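Phenol hydroxylase component phN (Pseudomonas stutzeri, PDB 3U52) is the diiron-containing large subunit of a bacterial multicomponent monooxygenase and probably hydroxylates phenol, using oxygen activated at its two iron ions. Local coordinates at residues F79-I88 with S150-G158; N87-L97 with G213-T222. All coordinates share one frame; numbering follows the deposited sequence.

Contact 1 (F79-I88 with S150-G158); sequences FAQNNGHQNI and SHYNKHFNG. With CU (copper (II) ion), chain J.
Three histidines, His85, His151 and His155, meet where helix 58-81 ends in a Schellman motif and the last turns of helix 125-155 pass beside it, next to a copper ion. The helix end is defined by Gly84 N bonding Phe79 O and Asn83 N bonding Ala80 O, with Asn83 at positive phi. The short 3-10 turn that follows carries His85 across the gap. Its ND1 shares a hydrogen bond of 2.9 Å with His151 NE2; either may donate, and the 132° angle makes it bent. The same imidazole stacks face to face on His155, centroids 3.9 Å apart and planes only 12° from parallel. His85 takes chi1 of 64°, placing CG between its own N and carbonyl carbon, and the ring thereby reaches both histidines at once. Ala80 CA sits over the centre of the His151 ring, 3.8 Å from its centroid, a CH-pi contact. Next to the histidines, Phe79 CZ lies 3.3 Å from Tyr152 OH, and Ile88 CG2 reaches that hydroxyl near the plane of the tyrosine ring, while Tyr152 OH is probably hydrogen-bonded to Asp219. His155 ND1 binds copper at 2.1 Å, with His494 as a second ligand. The stack covers one face of the copper-binding ring, so His85 is a second-shell group that probably limits its rotation, and the bond with His151 probably helps to hold His85 in place.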
loop_
_atom_site.group_PDB
_atom_site.type_symbol
_atom_site.label_atom_id
_atom_site.label_comp_id
_atom_site.label_asym_id
_atom_site.label_seq_id
_atom_site.Cartn_x
_atom_site.Cartn_y
_atom_site.Cartn_z
ATOM N N PHE A 79 7.359 -5.342 -0.251
ATOM C CA PHE A 79 8.043 -6.406 -0.991
ATOM C C PHE A 79 9.529 -6.365 -0.717
ATOM O O PHE A 79 10.119 -7.393 -0.347
ATOM C CB PHE A 79 7.735 -6.271 -2.493
ATOM C CG PHE A 79 8.416 -7.290 -3.358
ATOM C CD1 PHE A 79 7.854 -8.525 -3.562
ATOM C CD2 PHE A 79 9.624 -6.981 -3.993
ATOM C CE1 PHE A 79 8.496 -9.490 -4.391
ATOM C CE2 PHE A 79 10.257 -7.925 -4.807
ATOM C CZ PHE A 79 9.685 -9.167 -4.996
ATOM N N ALA A 80 10.126 -5.180 -0.861
ATOM C CA ALA A 80 11.545 -4.947 -0.651
ATOM C C ALA A 80 11.973 -5.111 0.817
ATOM O O ALA A 80 13.013 -5.741 1.078
ATOM C CB ALA A 80 11.940 -3.542 -1.161
ATOM N N GLN A 81 11.194 -4.516 1.738
ATOM C CA GLN A 81 11.464 -4.586 3.174
ATOM C C GLN A 81 11.409 -6.046 3.671
ATOM O O GLN A 81 12.219 -6.430 4.526
ATOM C CB GLN A 81 10.613 -3.569 4.006
ATOM C CG GLN A 81 9.497 -4.089 4.977
ATOM C CD GLN A 81 8.139 -3.212 4.990
ATOM O OE1 GLN A 81 8.147 -1.983 4.701
ATOM N NE2 GLN A 81 6.977 -3.880 5.336
ATOM N N ASN A 82 10.520 -6.853 3.081
ATOM C CA ASN A 82 10.353 -8.263 3.441
ATOM C C ASN A 82 11.083 -9.287 2.557
ATOM O O ASN A 82 10.789 -10.490 2.609
ATOM C CB ASN A 82 8.872 -8.593 3.621
ATOM C CG ASN A 82 8.261 -7.791 4.787
ATOM O OD1 ASN A 82 8.615 -8.014 5.950
ATOM N ND2 ASN A 82 7.418 -6.804 4.465
ATOM N N ASN A 83 12.057 -8.809 1.778
ATOM C CA ASN A 83 12.817 -9.644 0.847
ATOM C C ASN A 83 11.952 -10.613 0.093
ATOM O O ASN A 83 12.144 -11.826 0.130
ATOM C CB ASN A 83 13.948 -10.344 1.579
ATOM C CG ASN A 83 15.032 -9.385 1.979
ATOM O OD1 ASN A 83 15.601 -8.641 1.142
ATOM N ND2 ASN A 83 15.312 -9.360 3.266
ATOM N N GLY A 84 10.966 -10.057 -0.591
ATOM C CA GLY A 84 10.017 -10.848 -1.301
ATOM C C GLY A 84 10.598 -11.611 -2.482
ATOM O O GLY A 84 9.965 -12.545 -2.959
ATOM N N HIS A 85 11.784 -11.233 -2.957
ATOM C CA HIS A 85 12.443 -11.976 -4.051
ATOM C C HIS A 85 12.739 -13.441 -3.591
ATOM O O HIS A 85 12.847 -14.372 -4.411
ATOM C CB HIS A 85 13.727 -11.264 -4.457
ATOM C CG HIS A 85 14.753 -11.236 -3.363
ATOM N ND1 HIS A 85 14.671 -10.371 -2.289
ATOM C CD2 HIS A 85 15.826 -12.022 -3.127
ATOM C CE1 HIS A 85 15.677 -10.599 -1.461
ATOM N NE2 HIS A 85 16.393 -11.596 -1.949
ATOM N N GLN A 86 12.807 -13.655 -2.265
ATOM C CA GLN A 86 13.064 -14.995 -1.738
ATOM C C GLN A 86 11.884 -15.940 -1.909
ATOM O O GLN A 86 12.039 -17.149 -1.792
ATOM C CB GLN A 86 13.540 -14.917 -0.292
ATOM C CG GLN A 86 14.820 -14.039 -0.114
ATOM C CD GLN A 86 15.288 -14.010 1.321
ATOM O OE1 GLN A 86 14.522 -14.366 2.233
ATOM N NE2 GLN A 86 16.525 -13.567 1.547
ATOM N N ASN A 87 10.711 -15.390 -2.220
ATOM C CA ASN A 87 9.490 -16.201 -2.342
ATOM C C ASN A 87 9.077 -16.573 -3.758
ATOM O O ASN A 87 8.058 -17.227 -3.938
ATOM C CB ASN A 87 8.321 -15.518 -1.637
ATOM C CG ASN A 87 8.595 -15.290 -0.156
ATOM O OD1 ASN A 87 8.194 -14.273 0.423
ATOM N ND2 ASN A 87 9.282 -16.237 0.459
ATOM N N ILE A 88 9.885 -16.223 -4.751
ATOM C CA ILE A 88 9.617 -16.691 -6.103
ATOM C C ILE A 88 9.819 -18.207 -6.190
ATOM O O ILE A 88 10.454 -18.808 -5.316
ATOM C CB ILE A 88 10.446 -15.937 -7.207
ATOM C CG1 ILE A 88 11.960 -16.068 -6.984
ATOM C CG2 ILE A 88 9.983 -14.443 -7.352
ATOM C CD1 ILE A 88 12.811 -15.443 -8.111
ATOM N N SER A 150 13.565 -2.867 -9.407
ATOM C CA SER A 150 14.679 -2.311 -8.688
ATOM C C SER A 150 15.265 -3.298 -7.692
ATOM O O SER A 150 16.473 -3.470 -7.613
ATOM C CB SER A 150 14.229 -1.071 -7.944
ATOM O OG SER A 150 15.378 -0.366 -7.531
ATOM N N HIS A 151 14.388 -3.973 -6.968
ATOM C CA HIS A 151 14.805 -4.836 -5.883
ATOM C C HIS A 151 15.364 -6.129 -6.495
ATOM O O HIS A 151 16.291 -6.718 -5.933
ATOM C CB HIS A 151 13.612 -5.128 -4.953
ATOM C CG HIS A 151 13.977 -5.941 -3.740
ATOM N ND1 HIS A 151 14.690 -5.417 -2.682
ATOM C CD2 HIS A 151 13.764 -7.245 -3.444
ATOM C CE1 HIS A 151 14.844 -6.347 -1.756
ATOM N NE2 HIS A 151 14.284 -7.464 -2.195
ATOM N N TYR A 152 14.858 -6.526 -7.660
ATOM C CA TYR A 152 15.406 -7.729 -8.347
ATOM C C TYR A 152 16.834 -7.476 -8.817
ATOM O O TYR A 152 17.701 -8.350 -8.699
ATOM C CB TYR A 152 14.515 -8.220 -9.485
ATOM C CG TYR A 152 13.244 -8.917 -9.020
ATOM C CD1 TYR A 152 12.016 -8.274 -9.053
ATOM C CD2 TYR A 152 13.287 -10.254 -8.577
ATOM C CE1 TYR A 152 10.838 -8.943 -8.635
ATOM C CE2 TYR A 152 12.162 -10.905 -8.127
ATOM C CZ TYR A 152 10.932 -10.260 -8.172
ATOM O OH TYR A 152 9.817 -10.944 -7.724
ATOM N N ASN A 153 17.069 -6.261 -9.322
ATOM C CA ASN A 153 18.388 -5.789 -9.745
ATOM C C ASN A 153 19.429 -5.809 -8.621
ATOM O O ASN A 153 20.626 -6.030 -8.870
ATOM C CB ASN A 153 18.299 -4.369 -10.340
ATOM C CG ASN A 153 19.677 -3.810 -10.703
ATOM O OD1 ASN A 153 20.131 -2.772 -10.148
ATOM N ND2 ASN A 153 20.366 -4.498 -11.591
ATOM N N LYS A 154 19.000 -5.587 -7.382
ATOM C CA LYS A 154 19.945 -5.718 -6.256
ATOM C C LYS A 154 20.405 -7.138 -5.944
ATOM O O LYS A 154 21.459 -7.311 -5.278
ATOM C CB LYS A 154 19.352 -5.105 -4.995
ATOM C CG LYS A 154 18.960 -3.642 -5.233
ATOM C CD LYS A 154 18.468 -2.974 -3.972
ATOM C CE LYS A 154 17.888 -1.627 -4.318
ATOM N NZ LYS A 154 17.599 -0.850 -3.065
ATOM N N HIS A 155 19.649 -8.142 -6.377
ATOM C CA HIS A 155 19.906 -9.517 -5.924
ATOM C C HIS A 155 20.214 -10.518 -7.036
ATOM O O HIS A 155 20.584 -11.671 -6.736
ATOM C CB HIS A 155 18.730 -10.045 -5.091
ATOM C CG HIS A 155 18.606 -9.358 -3.765
ATOM N ND1 HIS A 155 19.408 -9.687 -2.689
ATOM C CD2 HIS A 155 17.832 -8.320 -3.359
ATOM C CE1 HIS A 155 19.144 -8.880 -1.674
ATOM N NE2 HIS A 155 18.174 -8.053 -2.044
ATOM N N PHE A 156 19.985 -10.098 -8.283
ATOM C CA PHE A 156 20.145 -10.973 -9.460
ATOM C C PHE A 156 20.922 -10.259 -10.589
ATOM O O PHE A 156 20.980 -9.038 -10.611
ATOM C CB PHE A 156 18.774 -11.480 -9.980
ATOM C CG PHE A 156 18.014 -12.336 -8.970
ATOM C CD1 PHE A 156 18.286 -13.696 -8.830
ATOM C CD2 PHE A 156 17.074 -11.747 -8.125
ATOM C CE1 PHE A 156 17.614 -14.480 -7.875
ATOM C CE2 PHE A 156 16.360 -12.504 -7.176
ATOM C CZ PHE A 156 16.623 -13.886 -7.053
ATOM N N ASN A 157 21.505 -11.020 -11.516
ATOM C CA ASN A 157 22.399 -10.421 -12.520
ATOM C C ASN A 157 21.564 -10.149 -13.757
ATOM O O ASN A 157 20.438 -10.590 -13.827
ATOM C CB ASN A 157 23.607 -11.335 -12.787
ATOM C CG ASN A 157 24.606 -11.362 -11.603
ATOM O OD1 ASN A 157 24.894 -10.320 -11.021
ATOM N ND2 ASN A 157 25.098 -12.557 -11.230
ATOM N N GLY A 158 22.075 -9.361 -14.693
ATOM C CA GLY A 158 21.433 -9.194 -15.970
ATOM C C GLY A 158 20.344 -8.128 -16.030
ATOM O O GLY A 158 19.759 -7.904 -17.089
HETATM CU CU CU J . 20.600 -11.376 -2.983
#

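Contact 2 (N87-L97 with G213-T222); sequences NISDARYVNAL and GAAYNGDMAT
Beside a xenon pocket that includes Thr222, the loop joining helices 187-216 and 220-250 packs against residues 87-97, which run into helix 94-103. Ser89 grips Asn217 twice. Its backbone N donates to Asn217 O over 3.0 Å, from above the carbonyl plane, and its OG donates to Asn217 OD1 over 2.8 Å, in that carbonyl's plane and on a lone pair. The amide's other end is fixed as well: Asn217 ND2 gives a nearly straight bond of 2.7 Å to Gly213 O, so both ends of the amide set its rotation. Gly218, at positive phi, brings the backbones close, its CA 4.4 Å from Ile88 CA; a CB there would clash with Asn87 O. Asp219 is the N-cap of helix 220-250, although its OD1 bond to Thr222 N is weak. Tyr93 extends into this turn with CG opposite its own N (chi1 166°), laying CD1 3.6 Å from Asn217 CB, the ring and amide planes 13° apart. Its OH appears to donate to Asp219 OD2 at the ring edge, a bond to be read with caution because OD2 is crowded in the model. A phenylalanine here would keep the ring but lack the hydroxyl, and the Asp219 carboxylate would probably be less firmly held against turning. Further along helix 94-103, Leu97 CD2 comes within 3.7 Å of Thr222 OG1, and Met149 of helix 125-155 touches both residues.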
loop_
_atom_site.group_PDB
_atom_site.type_symbol
_atom_site.label_atom_id
_atom_site.label_comp_id
_atom_site.label_asym_id
_atom_site.label_seq_id
_atom_site.Cartn_x
_atom_site.Cartn_y
_atom_site.Cartn_z
ATOM N N ASN A 87 10.711 -15.390 -2.220
ATOM C CA ASN A 87 9.490 -16.201 -2.342
ATOM C C ASN A 87 9.077 -16.573 -3.758
ATOM O O ASN A 87 8.058 -17.227 -3.938
ATOM C CB ASN A 87 8.321 -15.518 -1.637
ATOM C CG ASN A 87 8.595 -15.290 -0.156
ATOM O OD1 ASN A 87 8.194 -14.273 0.423
ATOM N ND2 ASN A 87 9.282 -16.237 0.459
ATOM N N ILE A 88 9.885 -16.223 -4.751
ATOM C CA ILE A 88 9.617 -16.691 -6.103
ATOM C C ILE A 88 9.819 -18.207 -6.190
ATOM O O ILE A 88 10.454 -18.808 -5.316
ATOM C CB ILE A 88 10.446 -15.937 -7.207
ATOM C CG1 ILE A 88 11.960 -16.068 -6.984
ATOM C CG2 ILE A 88 9.983 -14.443 -7.352
ATOM C CD1 ILE A 88 12.811 -15.443 -8.111
ATOM N N SER A 89 9.248 -18.830 -7.212
ATOM C CA SER A 89 9.297 -20.295 -7.379
ATOM C C SER A 89 10.760 -20.829 -7.469
ATOM O O SER A 89 11.095 -21.844 -6.830
ATOM C CB SER A 89 8.488 -20.703 -8.606
ATOM O OG SER A 89 8.924 -19.939 -9.731
ATOM N N ASP A 90 11.605 -20.124 -8.230
ATOM C CA ASP A 90 13.013 -20.523 -8.517
ATOM C C ASP A 90 13.693 -19.364 -9.208
ATOM O O ASP A 90 13.041 -18.607 -9.936
ATOM C CB ASP A 90 13.047 -21.724 -9.483
ATOM C CG ASP A 90 14.472 -22.253 -9.705
ATOM O OD1 ASP A 90 15.081 -21.948 -10.737
ATOM O OD2 ASP A 90 15.009 -22.899 -8.784
ATOM N N ALA A 91 15.001 -19.214 -9.003
ATOM C CA ALA A 91 15.742 -18.107 -9.589
ATOM C C ALA A 91 15.739 -18.147 -11.139
ATOM O O ALA A 91 15.970 -17.099 -11.754
ATOM C CB ALA A 91 17.142 -18.056 -9.072
ATOM N N ARG A 92 15.451 -19.312 -11.755
ATOM C CA ARG A 92 15.324 -19.384 -13.225
ATOM C C ARG A 92 14.300 -18.348 -13.681
ATOM O O ARG A 92 14.409 -17.783 -14.774
ATOM C CB ARG A 92 14.880 -20.770 -13.744
ATOM C CG ARG A 92 15.970 -21.862 -13.631
ATOM C CD ARG A 92 15.482 -23.246 -14.158
ATOM N NE ARG A 92 14.223 -23.644 -13.512
ATOM C CZ ARG A 92 13.415 -24.646 -13.894
ATOM N NH1 ARG A 92 13.704 -25.384 -14.972
ATOM N NH2 ARG A 92 12.287 -24.906 -13.206
ATOM N N TYR A 93 13.280 -18.124 -12.845
ATOM C CA TYR A 93 12.171 -17.211 -13.183
ATOM C C TYR A 93 12.683 -15.808 -13.458
ATOM O O TYR A 93 12.095 -15.097 -14.272
ATOM C CB TYR A 93 11.119 -17.170 -12.035
ATOM C CG TYR A 93 10.131 -16.003 -12.166
ATOM C CD1 TYR A 93 8.984 -16.097 -12.994
ATOM C CD2 TYR A 93 10.359 -14.794 -11.516
ATOM C CE1 TYR A 93 8.094 -15.027 -13.113
ATOM C CE2 TYR A 93 9.488 -13.725 -11.633
ATOM C CZ TYR A 93 8.365 -13.839 -12.404
ATOM O OH TYR A 93 7.557 -12.719 -12.496
ATOM N N VAL A 94 13.753 -15.377 -12.783
ATOM C CA VAL A 94 14.203 -13.994 -12.904
ATOM C C VAL A 94 14.677 -13.693 -14.369
ATOM O O VAL A 94 14.637 -12.538 -14.810
ATOM C CB VAL A 94 15.252 -13.654 -11.870
ATOM C CG1 VAL A 94 15.714 -12.171 -11.962
ATOM C CG2 VAL A 94 14.705 -13.982 -10.464
ATOM N N ASN A 95 15.041 -14.732 -15.110
ATOM C CA ASN A 95 15.365 -14.568 -16.528
ATOM C C ASN A 95 14.261 -13.973 -17.398
ATOM O O ASN A 95 14.565 -13.264 -18.347
ATOM C CB ASN A 95 15.939 -15.864 -17.070
ATOM C CG ASN A 95 17.257 -16.211 -16.355
ATOM O OD1 ASN A 95 18.270 -15.575 -16.589
ATOM N ND2 ASN A 95 17.209 -17.155 -15.433
ATOM N N ALA A 96 13.010 -14.205 -17.022
ATOM C CA ALA A 96 11.883 -13.586 -17.670
ATOM C C ALA A 96 11.941 -12.096 -17.408
ATOM O O ALA A 96 11.623 -11.316 -18.291
ATOM C CB ALA A 96 10.636 -14.141 -17.154
ATOM N N LEU A 97 12.402 -11.684 -16.228
ATOM C CA LEU A 97 12.466 -10.238 -15.896
ATOM C C LEU A 97 13.643 -9.494 -16.547
ATOM O O LEU A 97 13.562 -8.269 -16.812
ATOM C CB LEU A 97 12.422 -10.018 -14.367
ATOM C CG LEU A 97 11.253 -10.679 -13.584
ATOM C CD1 LEU A 97 11.399 -10.444 -12.064
ATOM C CD2 LEU A 97 9.849 -10.243 -14.070
ATOM N N GLY A 213 2.160 -15.233 -15.349
ATOM C CA GLY A 213 3.417 -15.908 -14.962
ATOM C C GLY A 213 3.903 -15.422 -13.597
ATOM O O GLY A 213 4.336 -16.222 -12.759
ATOM N N ALA A 214 3.858 -14.117 -13.381
ATOM C CA ALA A 214 4.171 -13.538 -12.081
ATOM C C ALA A 214 3.289 -14.127 -10.980
ATOM O O ALA A 214 3.799 -14.487 -9.922
ATOM C CB ALA A 214 4.030 -12.012 -12.114
ATOM N N ALA A 215 1.986 -14.220 -11.242
ATOM C CA ALA A 215 1.026 -14.718 -10.250
ATOM C C ALA A 215 1.326 -16.177 -9.932
ATOM O O ALA A 215 1.254 -16.536 -8.787
ATOM C CB ALA A 215 -0.409 -14.568 -10.722
ATOM N N TYR A 216 1.721 -16.995 -10.916
ATOM C CA TYR A 216 1.977 -18.436 -10.660
ATOM C C TYR A 216 3.371 -18.719 -10.096
ATOM O O TYR A 216 3.666 -19.860 -9.736
ATOM C CB TYR A 216 1.780 -19.258 -11.919
ATOM C CG TYR A 216 0.344 -19.480 -12.387
ATOM C CD1 TYR A 216 -0.598 -18.464 -12.367
ATOM C CD2 TYR A 216 -0.028 -20.718 -12.923
ATOM C CE1 TYR A 216 -1.897 -18.682 -12.827
ATOM C CE2 TYR A 216 -1.320 -20.948 -13.374
ATOM C CZ TYR A 216 -2.242 -19.926 -13.342
ATOM O OH TYR A 216 -3.524 -20.195 -13.799
ATOM N N ASN A 217 4.231 -17.703 -10.058
ATOM C CA ASN A 217 5.590 -17.897 -9.683
ATOM C C ASN A 217 6.034 -17.047 -8.510
ATOM O O ASN A 217 7.234 -16.904 -8.260
ATOM C CB ASN A 217 6.515 -17.757 -10.904
ATOM C CG ASN A 217 6.332 -18.882 -11.869
ATOM O OD1 ASN A 217 6.988 -19.920 -11.748
ATOM N ND2 ASN A 217 5.369 -18.747 -12.767
ATOM N N GLY A 218 5.081 -16.430 -7.818
ATOM C CA GLY A 218 5.368 -15.815 -6.518
ATOM C C GLY A 218 5.948 -14.423 -6.560
ATOM O O GLY A 218 6.530 -13.916 -5.546
ATOM N N ASP A 219 5.779 -13.766 -7.707
ATOM C CA ASP A 219 6.424 -12.463 -7.920
ATOM C C ASP A 219 5.357 -11.389 -7.663
ATOM O O ASP A 219 4.595 -10.999 -8.567
ATOM C CB ASP A 219 7.000 -12.400 -9.342
ATOM C CG ASP A 219 7.569 -11.024 -9.717
ATOM O OD1 ASP A 219 7.765 -10.153 -8.840
ATOM O OD2 ASP A 219 7.843 -10.822 -10.922
ATOM N N MET A 220 5.284 -10.955 -6.406
ATOM C CA MET A 220 4.261 -10.021 -5.976
ATOM C C MET A 220 4.421 -8.647 -6.595
ATOM O O MET A 220 3.415 -7.999 -6.915
ATOM C CB MET A 220 4.267 -9.890 -4.469
ATOM C CG MET A 220 3.216 -8.918 -3.946
ATOM S SD MET A 220 3.327 -8.732 -2.129
ATOM C CE MET A 220 3.074 -10.426 -1.604
ATOM N N ALA A 221 5.652 -8.202 -6.786
ATOM C CA ALA A 221 5.897 -6.899 -7.424
ATOM C C ALA A 221 5.321 -6.782 -8.823
ATOM O O ALA A 221 4.613 -5.815 -9.152
ATOM C CB ALA A 221 7.393 -6.572 -7.438
ATOM N N THR A 222 5.642 -7.762 -9.663
ATOM C CA THR A 222 5.183 -7.777 -11.061
ATOM C C THR A 222 3.636 -7.930 -11.120
ATOM O O THR A 222 2.919 -7.206 -11.874
ATOM C CB THR A 222 5.980 -8.862 -11.877
ATOM O OG1 THR A 222 7.389 -8.531 -11.872
ATOM C CG2 THR A 222 5.466 -9.026 -13.344
#

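In the fold
The centres of contacts 1 and 2 lie about 10 Å apart, on the same side of the chain's centre, and their segments alternate along the sequence: 79-88, 87-97, 150-158, 213-222. Asn87 and Ile88 belong to both, in the connection between helices 58-81 and 94-103. The contacts touch directly: the probable hydrogen bond from Tyr152 OH to Asp219 OD1 measures 2.5 Å, Phe156 CB packs on Val94 CG1, and Tyr152 CD1 packs on Leu97 CD1. Ends of five helices, 58-81, 94-103, 125-155, 187-216 and 220-250, are thus gathered in the hydroxylase domain, placing the copper-binding His155 and the xenon-pocket Thr222 in one cluster of helix ends. Both contacts also reach the second subunit, where Asn87 packs on its counterpart.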